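Long-range contacts in porin (Acinetobacter baumannii AB307-0294, PDB 5DL7), which probably forms a beta-barrel channel of the OprD porin family in the outer membrane, with a putative role in vanillate passage: residues 183-188 / 309-314; 193-198 / 218-223; 211-216 / 229-234. All blocks are in the same frame, centred on the assembly; numbering follows the deposited sequence.

Contact 1 of 3, residues 183-188 / 309-314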
ATOM      1  N   ASP A 183      -0.996 -12.762  -6.349  1.00 20.49           N
ATOM      2  CA  ASP A 183      -1.332 -13.676  -5.262  1.00 20.98           C
ATOM      3  C   ASP A 183      -2.788 -14.183  -5.546  1.00 22.54           C
ATOM      4  O   ASP A 183      -3.510 -13.644  -6.459  1.00 24.12           O
ATOM      5  CB  ASP A 183      -1.338 -12.925  -3.958  1.00 23.54           C
ATOM      6  CG  ASP A 183       0.103 -12.593  -3.473  1.00 28.48           C
ATOM      7  OD1 ASP A 183       0.966 -13.385  -3.695  1.00 29.31           O
ATOM      8  OD2 ASP A 183       0.203 -11.540  -2.857  1.00 30.27           O
ATOM      9  N   ASN A 184      -3.168 -15.236  -4.803  1.00 22.47           N
ATOM     10  CA  ASN A 184      -4.570 -15.728  -4.948  1.00 22.32           C
ATOM     11  C   ASN A 184      -5.236 -15.488  -3.608  1.00 25.51           C
ATOM     12  O   ASN A 184      -5.014 -16.189  -2.657  1.00 29.29           O
ATOM     13  CB  ASN A 184      -4.547 -17.183  -5.374  1.00 22.31           C
ATOM     14  CG  ASN A 184      -5.918 -17.624  -5.973  1.00 25.98           C
ATOM     15  OD1 ASN A 184      -6.675 -16.706  -6.383  1.00 25.06           O
ATOM     16  ND2 ASN A 184      -6.168 -18.884  -5.988  1.00 24.71           N
ATOM     17  N   ILE A 185      -5.993 -14.461  -3.485  1.00 21.51           N
ATOM     18  CA  ILE A 185      -6.602 -14.052  -2.208  1.00 20.23           C
ATOM     19  C   ILE A 185      -7.988 -14.716  -2.106  1.00 20.79           C
ATOM     20  O   ILE A 185      -8.789 -14.519  -3.077  1.00 21.43           O
ATOM     21  CB  ILE A 185      -6.695 -12.540  -2.148  1.00 23.18           C
ATOM     22  CG1 ILE A 185      -5.245 -11.995  -2.103  1.00 24.67           C
ATOM     23  CG2 ILE A 185      -7.469 -12.083  -0.943  1.00 24.04           C
ATOM     24  CD1 ILE A 185      -5.216 -10.618  -2.520  1.00 30.93           C
ATOM     25  N   ASN A 186      -8.263 -15.479  -1.052  1.00 20.37           N
ATOM     26  CA  ASN A 186      -9.586 -16.098  -0.977  1.00 20.80           C
ATOM     27  C   ASN A 186      -9.973 -16.891  -2.188  1.00 21.53           C
ATOM     28  O   ASN A 186     -11.161 -17.014  -2.519  1.00 21.61           O
ATOM     29  CB  ASN A 186     -10.717 -15.108  -0.646  1.00 21.19           C
ATOM     30  CG  ASN A 186     -10.445 -14.297   0.627  1.00 22.54           C
ATOM     31  OD1 ASN A 186      -9.733 -14.742   1.543  1.00 23.29           O
ATOM     32  ND2 ASN A 186     -10.938 -13.068   0.676  1.00 21.83           N
ATOM     33  N   HIS A 187      -8.966 -17.596  -2.777  1.00 19.44           N
ATOM     34  CA  HIS A 187      -9.208 -18.391  -3.979  1.00 19.86           C
ATOM     35  C   HIS A 187     -10.004 -17.646  -5.054  1.00 18.90           C
ATOM     36  O   HIS A 187     -10.810 -18.331  -5.780  1.00 19.83           O
ATOM     37  CB  HIS A 187      -9.883 -19.678  -3.620  1.00 22.17           C
ATOM     38  CG  HIS A 187      -9.178 -20.504  -2.588  1.00 23.58           C
ATOM     39  ND1 HIS A 187      -8.088 -21.224  -2.927  1.00 27.78           N
ATOM     40  CD2 HIS A 187      -9.270 -20.598  -1.197  1.00 25.61           C
ATOM     41  CE1 HIS A 187      -7.554 -21.835  -1.867  1.00 27.38           C
ATOM     42  NE2 HIS A 187      -8.252 -21.452  -0.802  1.00 28.60           N
ATOM     43  N   ARG A 188      -9.699 -16.409  -5.232  1.00 19.01           N
ATOM     44  CA  ARG A 188     -10.378 -15.499  -6.176  1.00 21.07           C
ATOM     45  C   ARG A 188     -10.262 -15.936  -7.639  1.00 22.62           C
ATOM     46  O   ARG A 188     -11.216 -15.882  -8.469  1.00 21.09           O
ATOM     47  CB  ARG A 188      -9.841 -14.105  -5.964  1.00 23.34           C
ATOM     48  CG  ARG A 188     -10.430 -12.991  -6.722  1.00 27.61           C
ATOM     49  CD  ARG A 188      -9.890 -11.662  -6.127  1.00 26.26           C
ATOM     50  NE  ARG A 188     -10.310 -11.466  -4.766  1.00 24.68           N
ATOM     51  CZ  ARG A 188      -9.899 -10.511  -3.889  1.00 27.78           C
ATOM     52  NH1 ARG A 188      -8.965  -9.670  -4.266  1.00 26.66           N
ATOM     53  NH2 ARG A 188     -10.271 -10.394  -2.714  1.00 24.48           N
ATOM     54  N   SER A 309      -6.994  -5.593   7.946  1.00 22.98           N
ATOM     55  CA  SER A 309      -7.115  -7.034   8.223  1.00 23.00           C
ATOM     56  C   SER A 309      -7.767  -7.791   7.015  1.00 23.59           C
ATOM     57  O   SER A 309      -7.950  -9.003   7.171  1.00 23.79           O
ATOM     58  CB  SER A 309      -7.939  -7.320   9.477  1.00 24.30           C
ATOM     59  OG  SER A 309      -7.305  -6.663  10.572  1.00 26.01           O
ATOM     60  N   SER A 310      -8.149  -7.089   5.943  1.00 22.55           N
ATOM     61  CA  SER A 310      -8.691  -7.702   4.735  1.00 21.04           C
ATOM     62  C   SER A 310      -8.543  -6.702   3.620  1.00 24.23           C
ATOM     63  O   SER A 310      -8.491  -5.488   3.868  1.00 24.87           O
ATOM     64  CB  SER A 310     -10.212  -7.993   4.898  1.00 21.06           C
ATOM     65  OG  SER A 310     -10.897  -8.440   3.683  1.00 22.27           O
ATOM     66  N   ASP A 311      -8.663  -7.171   2.387  1.00 21.05           N
ATOM     67  CA  ASP A 311      -8.679  -6.319   1.220  1.00 21.37           C
ATOM     68  C   ASP A 311     -10.028  -5.772   0.830  1.00 21.72           C
ATOM     69  O   ASP A 311     -10.035  -4.822  -0.007  1.00 21.81           O
ATOM     70  CB  ASP A 311      -7.901  -6.909   0.076  1.00 23.04           C
ATOM     71  CG  ASP A 311      -8.524  -7.950  -0.641  1.00 25.66           C
ATOM     72  OD1 ASP A 311      -9.738  -8.323  -0.495  1.00 26.17           O
ATOM     73  OD2 ASP A 311      -8.057  -8.164  -1.769  1.00 31.42           O
ATOM     74  N   TYR A 312     -11.114  -6.327   1.341  1.00 21.04           N
ATOM     75  CA  TYR A 312     -12.504  -5.837   1.034  1.00 20.41           C
ATOM     76  C   TYR A 312     -12.785  -5.765  -0.451  1.00 20.30           C
ATOM     77  O   TYR A 312     -13.711  -5.082  -0.860  1.00 21.98           O
ATOM     78  CB  TYR A 312     -12.799  -4.511   1.764  1.00 23.29           C
ATOM     79  CG  TYR A 312     -13.080  -4.663   3.218  1.00 21.66           C
ATOM     80  CD1 TYR A 312     -12.073  -4.638   4.092  1.00 23.13           C
ATOM     81  CD2 TYR A 312     -14.324  -4.701   3.681  1.00 22.27           C
ATOM     82  CE1 TYR A 312     -12.281  -4.832   5.478  1.00 21.34           C
ATOM     83  CE2 TYR A 312     -14.612  -4.857   5.017  1.00 22.36           C
ATOM     84  CZ  TYR A 312     -13.598  -4.907   5.917  1.00 22.70           C
ATOM     85  OH  TYR A 312     -13.802  -5.128   7.276  1.00 24.26           O
ATOM     86  N   SER A 313     -12.106  -6.608  -1.265  1.00 19.29           N
ATOM     87  CA  SER A 313     -12.121  -6.542  -2.726  1.00 18.04           C
ATOM     88  C   SER A 313     -12.650  -7.829  -3.386  1.00 18.25           C
ATOM     89  O   SER A 313     -12.275  -8.109  -4.582  1.00 19.83           O
ATOM     90  CB  SER A 313     -10.719  -6.110  -3.282  1.00 20.35           C
ATOM     91  OG  SER A 313     -10.330  -4.806  -2.693  1.00 21.49           O
ATOM     92  N   ASN A 314     -13.472  -8.588  -2.672  1.00 19.19           N
ATOM     93  CA  ASN A 314     -13.985  -9.869  -3.188  1.00 18.14           C
ATOM     94  C   ASN A 314     -15.010  -9.669  -4.257  1.00 19.67           C
ATOM     95  O   ASN A 314     -15.663  -8.569  -4.359  1.00 19.99           O
ATOM     96  CB  ASN A 314     -14.571 -10.614  -2.017  1.00 19.11           C
ATOM     97  CG  ASN A 314     -13.498 -11.016  -1.043  1.00 23.49           C
ATOM     98  OD1 ASN A 314     -12.665 -11.890  -1.351  1.00 21.69           O
ATOM     99  ND2 ASN A 314     -13.385 -10.357   0.116  1.00 21.33           N
TER
HETATM  100  O   HOH W   1     -10.799 -10.197   1.485  1.00 29.28           O
HETATM  101  O   HOH W   2     -13.149 -12.679  -4.028  1.00 24.56           O

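Contact 2 of 3, residues 193-198 / 218-223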
ATOM      1  N   ALA A 193       0.034 -16.873  -9.848  1.00 23.29           N
ATOM      2  CA  ALA A 193       0.840 -17.092 -10.996  1.00 25.36           C
ATOM      3  C   ALA A 193       1.908 -16.053 -11.163  1.00 23.98           C
ATOM      4  O   ALA A 193       1.807 -14.954 -10.680  1.00 26.03           O
ATOM      5  CB  ALA A 193       0.017 -17.094 -12.278  1.00 26.01           C
ATOM      6  N   THR A 194       2.940 -16.425 -11.897  1.00 25.67           N
ATOM      7  CA  THR A 194       3.983 -15.467 -12.198  1.00 25.60           C
ATOM      8  C   THR A 194       4.125 -15.395 -13.712  1.00 24.61           C
ATOM      9  O   THR A 194       3.745 -16.275 -14.506  1.00 26.65           O
ATOM     10  CB  THR A 194       5.315 -15.750 -11.542  1.00 30.02           C
ATOM     11  OG1 THR A 194       5.726 -17.011 -12.064  1.00 28.75           O
ATOM     12  CG2 THR A 194       5.261 -15.823 -10.023  1.00 32.95           C
ATOM     13  N   THR A 195       4.832 -14.370 -14.141  1.00 24.99           N
ATOM     14  CA  THR A 195       5.060 -14.138 -15.556  1.00 24.53           C
ATOM     15  C   THR A 195       6.304 -13.317 -15.807  1.00 27.10           C
ATOM     16  O   THR A 195       6.950 -12.906 -14.861  1.00 27.73           O
ATOM     17  CB  THR A 195       3.730 -13.464 -16.171  1.00 25.50           C
ATOM     18  OG1 THR A 195       3.769 -13.521 -17.596  1.00 27.69           O
ATOM     19  CG2 THR A 195       3.595 -12.058 -15.674  1.00 25.25           C
ATOM     20  N   ASP A 196       6.608 -13.017 -17.036  1.00 28.26           N
ATOM     21  CA  ASP A 196       7.842 -12.344 -17.151  1.00 31.38           C
ATOM     22  C   ASP A 196       7.845 -10.874 -17.355  1.00 28.81           C
ATOM     23  O   ASP A 196       8.948 -10.312 -17.612  1.00 32.39           O
ATOM     24  CB  ASP A 196       8.698 -12.927 -18.096  1.00 39.43           C
ATOM     25  CG  ASP A 196       8.120 -13.013 -19.356  1.00 40.38           C
ATOM     26  OD1 ASP A 196       7.240 -12.299 -19.717  1.00 54.59           O
ATOM     27  OD2 ASP A 196       8.527 -14.063 -19.983  1.00 59.90           O
ATOM     28  N   SER A 197       6.677 -10.268 -17.453  1.00 26.18           N
ATOM     29  CA  SER A 197       6.698  -8.824 -17.572  1.00 27.84           C
ATOM     30  C   SER A 197       5.375  -8.162 -17.273  1.00 25.53           C
ATOM     31  O   SER A 197       4.332  -8.766 -17.321  1.00 23.42           O
ATOM     32  CB  SER A 197       7.309  -8.446 -18.906  1.00 34.11           C
ATOM     33  OG  SER A 197       6.309  -8.573 -19.862  1.00 31.68           O
ATOM     34  N   PHE A 198       5.478  -6.863 -16.928  1.00 22.04           N
ATOM     35  CA  PHE A 198       4.343  -6.046 -16.571  1.00 19.82           C
ATOM     36  C   PHE A 198       4.678  -4.660 -17.190  1.00 22.26           C
ATOM     37  O   PHE A 198       5.804  -4.153 -17.055  1.00 21.73           O
ATOM     38  CB  PHE A 198       4.174  -5.941 -15.095  1.00 21.45           C
ATOM     39  CG  PHE A 198       3.114  -4.968 -14.634  1.00 19.73           C
ATOM     40  CD1 PHE A 198       3.509  -3.665 -14.392  1.00 22.40           C
ATOM     41  CD2 PHE A 198       1.752  -5.256 -14.530  1.00 19.81           C
ATOM     42  CE1 PHE A 198       2.551  -2.686 -14.115  1.00 20.58           C
ATOM     43  CE2 PHE A 198       0.817  -4.286 -14.062  1.00 21.54           C
ATOM     44  CZ  PHE A 198       1.232  -2.992 -13.856  1.00 21.62           C
ATOM     45  N   GLU A 218      -0.821  -4.039 -18.325  1.00 20.42           N
ATOM     46  CA  GLU A 218      -0.863  -5.433 -18.756  1.00 21.49           C
ATOM     47  C   GLU A 218       0.159  -6.191 -17.926  1.00 20.29           C
ATOM     48  O   GLU A 218       1.353  -5.970 -18.054  1.00 20.06           O
ATOM     49  CB  GLU A 218      -0.664  -5.595 -20.233  1.00 24.97           C
ATOM     50  CG  GLU A 218      -0.729  -7.067 -20.625  1.00 28.80           C
ATOM     51  CD  GLU A 218      -0.434  -7.285 -22.107  1.00 43.32           C
ATOM     52  OE1 GLU A 218      -1.142  -6.738 -22.892  1.00 40.37           O
ATOM     53  OE2 GLU A 218       0.612  -7.812 -22.404  1.00 51.57           O
ATOM     54  N   LEU A 219      -0.350  -7.257 -17.244  1.00 19.42           N
ATOM     55  CA  LEU A 219       0.557  -8.296 -16.641  1.00 20.42           C
ATOM     56  C   LEU A 219       0.484  -9.473 -17.595  1.00 21.51           C
ATOM     57  O   LEU A 219      -0.597 -10.096 -17.768  1.00 21.54           O
ATOM     58  CB  LEU A 219       0.003  -8.671 -15.282  1.00 20.34           C
ATOM     59  CG  LEU A 219       0.725  -9.706 -14.470  1.00 20.45           C
ATOM     60  CD1 LEU A 219       2.140  -9.227 -14.146  1.00 20.74           C
ATOM     61  CD2 LEU A 219      -0.008 -10.049 -13.211  1.00 21.97           C
ATOM     62  N   LYS A 220       1.614  -9.714 -18.250  1.00 21.30           N
ATOM     63  CA  LYS A 220       1.660 -10.544 -19.501  1.00 22.79           C
ATOM     64  C   LYS A 220       1.052 -11.935 -19.199  1.00 23.02           C
ATOM     65  O   LYS A 220       1.419 -12.585 -18.209  1.00 23.64           O
ATOM     66  CB  LYS A 220       3.074 -10.732 -19.932  1.00 25.23           C
ATOM     67  CG  LYS A 220       3.134 -11.532 -21.254  1.00 27.59           C
ATOM     68  CD  LYS A 220       4.564 -11.635 -21.629  1.00 39.72           C
ATOM     69  CE  LYS A 220       4.804 -12.510 -22.865  1.00 47.86           C
ATOM     70  NZ  LYS A 220       6.150 -13.076 -22.486  1.00 55.44           N
ATOM     71  N   ASP A 221       0.059 -12.357 -19.995  1.00 24.63           N
ATOM     72  CA  ASP A 221      -0.606 -13.694 -19.938  1.00 24.97           C
ATOM     73  C   ASP A 221      -1.411 -13.862 -18.684  1.00 22.38           C
ATOM     74  O   ASP A 221      -1.809 -15.007 -18.351  1.00 24.37           O
ATOM     75  CB  ASP A 221       0.512 -14.757 -20.100  1.00 27.07           C
ATOM     76  CG  ASP A 221       1.009 -14.871 -21.472  1.00 29.47           C
ATOM     77  OD1 ASP A 221       0.247 -14.825 -22.431  1.00 32.17           O
ATOM     78  OD2 ASP A 221       2.237 -15.092 -21.610  1.00 32.55           O
ATOM     79  N   ILE A 222      -1.735 -12.796 -17.940  1.00 22.21           N
ATOM     80  CA  ILE A 222      -2.513 -12.820 -16.751  1.00 21.73           C
ATOM     81  C   ILE A 222      -3.718 -11.906 -16.828  1.00 22.42           C
ATOM     82  O   ILE A 222      -4.821 -12.356 -16.898  1.00 21.74           O
ATOM     83  CB  ILE A 222      -1.719 -12.643 -15.446  1.00 21.38           C
ATOM     84  CG1 ILE A 222      -0.571 -13.727 -15.393  1.00 23.03           C
ATOM     85  CG2 ILE A 222      -2.640 -12.791 -14.271  1.00 23.81           C
ATOM     86  CD1 ILE A 222       0.277 -13.596 -14.153  1.00 23.50           C
ATOM     87  N   TYR A 223      -3.477 -10.608 -16.875  1.00 21.06           N
ATOM     88  CA  TYR A 223      -4.627  -9.657 -16.951  1.00 19.32           C
ATOM     89  C   TYR A 223      -4.206  -8.369 -17.659  1.00 21.01           C
ATOM     90  O   TYR A 223      -3.013  -8.006 -17.638  1.00 20.04           O
ATOM     91  CB  TYR A 223      -5.294  -9.384 -15.656  1.00 19.99           C
ATOM     92  CG  TYR A 223      -4.503  -8.625 -14.645  1.00 20.02           C
ATOM     93  CD1 TYR A 223      -4.337  -7.223 -14.798  1.00 20.71           C
ATOM     94  CD2 TYR A 223      -3.896  -9.157 -13.556  1.00 20.36           C
ATOM     95  CE1 TYR A 223      -3.626  -6.515 -13.852  1.00 21.29           C
ATOM     96  CE2 TYR A 223      -3.209  -8.436 -12.590  1.00 21.20           C
ATOM     97  CZ  TYR A 223      -2.981  -7.135 -12.704  1.00 20.26           C
ATOM     98  OH  TYR A 223      -2.273  -6.357 -11.839  1.00 20.67           O
TER

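Contact 3 of 3, residues 211-216 / 229-234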
ATOM      1  N   ARG A 211      -7.430  16.348  -8.930  1.00 28.52           N
ATOM      2  CA  ARG A 211      -6.438  15.640  -9.748  1.00 27.27           C
ATOM      3  C   ARG A 211      -7.246  14.600 -10.458  1.00 27.31           C
ATOM      4  O   ARG A 211      -7.991  13.820  -9.790  1.00 27.56           O
ATOM      5  CB  ARG A 211      -5.377  15.059  -8.874  1.00 31.50           C
ATOM      6  CG  ARG A 211      -4.388  14.124  -9.575  1.00 32.45           C
ATOM      7  CD  ARG A 211      -3.265  13.612  -8.647  1.00 36.48           C
ATOM      8  NE  ARG A 211      -3.786  12.635  -7.671  1.00 36.08           N
ATOM      9  CZ  ARG A 211      -3.067  11.670  -7.078  1.00 38.80           C
ATOM     10  NH1 ARG A 211      -1.734  11.751  -7.183  1.00 44.07           N
ATOM     11  NH2 ARG A 211      -3.619  10.844  -6.180  1.00 41.54           N
ATOM     12  N   LEU A 212      -6.985  14.364 -11.730  1.00 25.41           N
ATOM     13  CA  LEU A 212      -7.689  13.318 -12.569  1.00 25.98           C
ATOM     14  C   LEU A 212      -6.595  12.382 -13.091  1.00 24.44           C
ATOM     15  O   LEU A 212      -5.529  12.853 -13.454  1.00 25.50           O
ATOM     16  CB  LEU A 212      -8.338  13.962 -13.784  1.00 28.95           C
ATOM     17  CG  LEU A 212      -9.276  15.084 -13.558  1.00 39.89           C
ATOM     18  CD1 LEU A 212      -9.917  15.541 -14.887  1.00 44.43           C
ATOM     19  CD2 LEU A 212     -10.328  14.943 -12.508  1.00 43.00           C
ATOM     20  N   ARG A 213      -6.754  11.036 -13.065  1.00 22.91           N
ATOM     21  CA  ARG A 213      -5.754  10.095 -13.363  1.00 24.02           C
ATOM     22  C   ARG A 213      -6.411   8.997 -14.250  1.00 20.90           C
ATOM     23  O   ARG A 213      -7.583   8.588 -14.069  1.00 21.51           O
ATOM     24  CB  ARG A 213      -5.226   9.450 -12.134  1.00 25.36           C
ATOM     25  CG  ARG A 213      -4.579  10.472 -11.167  1.00 27.13           C
ATOM     26  CD  ARG A 213      -3.817   9.789 -10.088  1.00 28.89           C
ATOM     27  NE  ARG A 213      -4.800   9.162  -9.195  1.00 27.74           N
ATOM     28  CZ  ARG A 213      -4.522   8.205  -8.261  1.00 28.24           C
ATOM     29  NH1 ARG A 213      -3.295   7.757  -8.147  1.00 30.60           N
ATOM     30  NH2 ARG A 213      -5.426   7.728  -7.357  1.00 26.56           N
ATOM     31  N   ALA A 214      -5.562   8.466 -15.140  1.00 21.60           N
ATOM     32  CA  ALA A 214      -5.972   7.392 -16.078  1.00 22.20           C
ATOM     33  C   ALA A 214      -4.695   6.593 -16.341  1.00 20.43           C
ATOM     34  O   ALA A 214      -3.702   7.120 -16.740  1.00 21.02           O
ATOM     35  CB  ALA A 214      -6.601   7.899 -17.335  1.00 23.09           C
ATOM     36  N   TYR A 215      -4.832   5.265 -16.243  1.00 18.98           N
ATOM     37  CA  TYR A 215      -3.706   4.397 -16.570  1.00 19.14           C
ATOM     38  C   TYR A 215      -4.247   3.096 -17.194  1.00 19.78           C
ATOM     39  O   TYR A 215      -5.367   2.633 -16.929  1.00 20.81           O
ATOM     40  CB  TYR A 215      -2.894   3.957 -15.315  1.00 19.64           C
ATOM     41  CG  TYR A 215      -2.231   5.122 -14.621  1.00 20.75           C
ATOM     42  CD1 TYR A 215      -1.032   5.609 -15.023  1.00 21.56           C
ATOM     43  CD2 TYR A 215      -2.953   5.703 -13.565  1.00 23.21           C
ATOM     44  CE1 TYR A 215      -0.516   6.807 -14.461  1.00 23.24           C
ATOM     45  CE2 TYR A 215      -2.419   6.869 -12.972  1.00 25.60           C
ATOM     46  CZ  TYR A 215      -1.268   7.368 -13.437  1.00 25.48           C
ATOM     47  OH  TYR A 215      -0.800   8.507 -12.793  1.00 28.69           O
ATOM     48  N   HIS A 216      -3.424   2.511 -18.006  1.00 20.74           N
ATOM     49  CA  HIS A 216      -3.586   1.170 -18.577  1.00 19.70           C
ATOM     50  C   HIS A 216      -2.386   0.275 -18.161  1.00 21.90           C
ATOM     51  O   HIS A 216      -1.286   0.743 -18.110  1.00 20.01           O
ATOM     52  CB  HIS A 216      -3.711   1.185 -20.143  1.00 22.43           C
ATOM     53  CG  HIS A 216      -3.544  -0.175 -20.773  1.00 25.10           C
ATOM     54  ND1 HIS A 216      -4.542  -1.123 -20.750  1.00 25.93           N
ATOM     55  CD2 HIS A 216      -2.466  -0.774 -21.319  1.00 27.77           C
ATOM     56  CE1 HIS A 216      -4.093  -2.235 -21.293  1.00 26.76           C
ATOM     57  NE2 HIS A 216      -2.877  -2.039 -21.723  1.00 26.88           N
ATOM     58  N   GLY A 229      -9.676   7.693 -12.265  1.00 20.31           N
ATOM     59  CA  GLY A 229      -9.925   8.179 -10.861  1.00 22.29           C
ATOM     60  C   GLY A 229      -9.818   9.666 -10.757  1.00 22.87           C
ATOM     61  O   GLY A 229      -9.215  10.330 -11.619  1.00 22.51           O
ATOM     62  N   PHE A 230     -10.350  10.203  -9.654  1.00 21.81           N
ATOM     63  CA  PHE A 230     -10.087  11.600  -9.335  1.00 24.70           C
ATOM     64  C   PHE A 230     -10.023  11.714  -7.834  1.00 24.08           C
ATOM     65  O   PHE A 230     -10.551  10.900  -7.102  1.00 24.17           O
ATOM     66  CB  PHE A 230     -11.111  12.505  -9.928  1.00 26.29           C
ATOM     67  CG  PHE A 230     -12.498  12.392  -9.382  1.00 27.25           C
ATOM     68  CD1 PHE A 230     -12.856  13.056  -8.207  1.00 30.31           C
ATOM     69  CD2 PHE A 230     -13.436  11.645  -9.975  1.00 26.07           C
ATOM     70  CE1 PHE A 230     -14.120  12.917  -7.676  1.00 30.41           C
ATOM     71  CE2 PHE A 230     -14.746  11.522  -9.463  1.00 27.50           C
ATOM     72  CZ  PHE A 230     -15.104  12.207  -8.327  1.00 30.47           C
ATOM     73  N   ASN A 231      -9.369  12.773  -7.409  1.00 24.84           N
ATOM     74  CA  ASN A 231      -9.372  13.146  -5.981  1.00 24.86           C
ATOM     75  C   ASN A 231      -9.265  14.639  -5.785  1.00 30.54           C
ATOM     76  O   ASN A 231      -8.669  15.329  -6.592  1.00 28.55           O
ATOM     77  CB  ASN A 231      -8.262  12.394  -5.238  1.00 26.05           C
ATOM     78  CG  ASN A 231      -6.860  12.778  -5.633  1.00 27.62           C
ATOM     79  OD1 ASN A 231      -6.354  12.378  -6.683  1.00 29.61           O
ATOM     80  ND2 ASN A 231      -6.172  13.582  -4.756  1.00 32.75           N
ATOM     81  N   GLY A 232      -9.909  15.156  -4.751  1.00 29.23           N
ATOM     82  CA  GLY A 232      -9.909  16.571  -4.597  1.00 30.86           C
ATOM     83  C   GLY A 232     -10.136  17.046  -3.195  1.00 31.42           C
ATOM     84  O   GLY A 232     -10.375  16.213  -2.290  1.00 29.33           O
ATOM     85  N   LYS A 233      -9.890  18.321  -3.057  1.00 32.51           N
ATOM     86  CA  LYS A 233     -10.126  19.027  -1.796  1.00 33.23           C
ATOM     87  C   LYS A 233     -10.610  20.394  -2.215  1.00 37.59           C
ATOM     88  O   LYS A 233      -9.826  21.217  -2.754  1.00 35.25           O
ATOM     89  CB  LYS A 233      -8.837  19.099  -1.001  1.00 36.39           C
ATOM     90  CG  LYS A 233      -9.033  19.986   0.246  1.00 43.45           C
ATOM     91  CD  LYS A 233      -7.733  19.875   1.093  1.00 48.80           C
ATOM     92  CE  LYS A 233      -7.693  20.847   2.261  1.00 58.89           C
ATOM     93  NZ  LYS A 233      -6.253  20.959   2.716  1.00 63.29           N
ATOM     94  N   GLN A 234     -11.893  20.574  -2.127  1.00 34.77           N
ATOM     95  CA  GLN A 234     -12.494  21.719  -2.655  1.00 38.76           C
ATOM     96  C   GLN A 234     -13.104  22.562  -1.481  1.00 39.59           C
ATOM     97  O   GLN A 234     -13.995  22.094  -0.790  1.00 37.18           O
ATOM     98  CB  GLN A 234     -13.691  21.271  -3.514  1.00 40.06           C
ATOM     99  CG  GLN A 234     -14.479  22.385  -4.197  1.00 45.08           C
ATOM    100  CD  GLN A 234     -15.667  21.839  -4.982  1.00 46.12           C
ATOM    101  OE1 GLN A 234     -15.804  20.719  -5.335  1.00 44.52           O
ATOM    102  NE2 GLN A 234     -16.516  22.729  -5.289  1.00 51.95           N
TER
HETATM  103  O   HOH W   3      -7.101  10.440  -8.487  1.00 27.27           O

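Contact 1 of 3, residues 183-188 / 309-314
Arg188 and Asp311 meet tip to tip in an end-on, two-nitrogen salt bridge that ties together two long loops of the porin barrel, one between strands 159-170 and 198-206, the other between strands 278-288 and 318-327. Arg188 NH1 approaches Asp311 OD2 to 3.1 Å on its syn lone pair, and Arg188 NH2 reaches Asp311 OD1 at 3.1 Å; guanidinium and carboxylate planes are 20° apart. The guanidinium is sandwiched in the tightly packed part: Ser313 O sits 3.4 Å above the centre of one face, and Ile185 CB 4.1 Å above the other. Asp311 CG lies between its backbone N and carbonyl carbon (chi1 77°), which keeps it near the following backbone, where OD1 also accepts from Ser313 N; this Asx turn helps to fix the carboxylate. NH1 has a further partner in Leu293 O. Asn314 OD1 takes two protein donors: Asn186 ND2 at 2.9 Å, in its carbonyl plane on a lone pair, and Arg188 NH2 at 3.1 Å, from above that plane. Asn314 ND2 is held by Glu317. The less direct side is bridged by water. One water accepts from Asn314 ND2 and donates to Ser310 OG and Asp311 OD1. A second water donates to Asn314 OD1 at 2.8 Å and accepts from Arg188 NE at 3.2 Å.

Contact 2 of 3, residues 193-198 / 218-223
The tip of the hairpin of strands 210-219 and 223-235, a type II turn closed by a classic beta bulge, packs Leu219, Lys220 and Ile222 against residues 193-198. The bulge sets Ile222 and Tyr223 together opposite Leu219, whose O accepts from both backbone nitrogens. Phe198 and Leu219 form an antiparallel non-hydrogen-bonded pair, and Leu219 CB lies in the plane of the Phe198 ring, at its edge, 3.9 Å from Phe198 CD2. The same CB stands 4.1 Å above the centre of the Tyr223 ring. Lys220 N gives a nearly straight bond (172°) to Ser197 O at 3.0 Å. Thr195 grips the turn with both branches: OG1, anti to the backbone N (chi1 -166°), donates to Lys220 O at 2.6 Å from above its carbonyl plane, while CG2 touches Leu219 CD1 at 3.5 Å. Ile222 CD1 continues this apolar patch to Ala193 CB, 4.0 Å away. At the more exposed end Lys220 NZ, past a bend at the last torsion, forms a salt bridge on the syn lone pair of Asp196 OD1 at 3.1 Å. The result is a beta-hairpin end with a classic bulge, packed on the segment leading into adjacent barrel strand 198-206.

Contact 3 of 3, residues 211-216 / 229-234
Asn231 OD1 lies at the edge of the Arg211 guanidinium, near its plane, while Arg213 CD stands 3.6 Å above the centre of one face of that group. Arg211 NH2 in turn lies over the centre of a face of the Arg213 guanidinium, 3.5 Å above the plane, so the two probably cationic groups come close together. Asn231 OD1 takes Arg211 NE at 2.8 Å on a lone pair in its carbonyl plane, with a weak second bond from Arg211 NH2 at 3.2 Å; guanidinium and amide planes are 83° apart. Asn231 chi1 of 67° turns CG toward strand 210-219. A water links the second arginine to the same oxygen: it accepts from Arg213 NE at 2.7 Å and donates to Asn231 OD1 at 2.8 Å. Backbone pairs Arg211 with Asn231 and Arg213 with Gly229 are hydrogen-bonded, flanking the non-hydrogen-bonded pair Leu212 with Phe230. On the other sheet face Leu212 CD2 touches Phe230 CB at 3.6 Å, apolar groups at the surface. Arginines pointing into the barrel and apolar residues outward suit an outer-membrane porin wall, consistent with the basic pore lining of OprD-family channels; the contact itself is one antiparallel hairpin of that wall.

How the contacts relate
Following the chain, residues 183-188 open contact 1, whose partner lies 121 residues on at 309-314; everything between is enclosed by that loop closure, so contacts 2 and 3 are both nested within it. Contact 2 starts at 193-198, after strand 181-182, and closes at 218-223, with 19 residues between. Contact 3 begins inside that span at 211-216 and ends beyond it at 229-234, so the two cross. Both use strand 210-219: contact 3 pairs it with strand 223-235 along the barrel wall, and contact 2 fixes the tip of the same hairpin. Contact 1 instead joins two loops, its nearest atoms about 5 Å from contact 2.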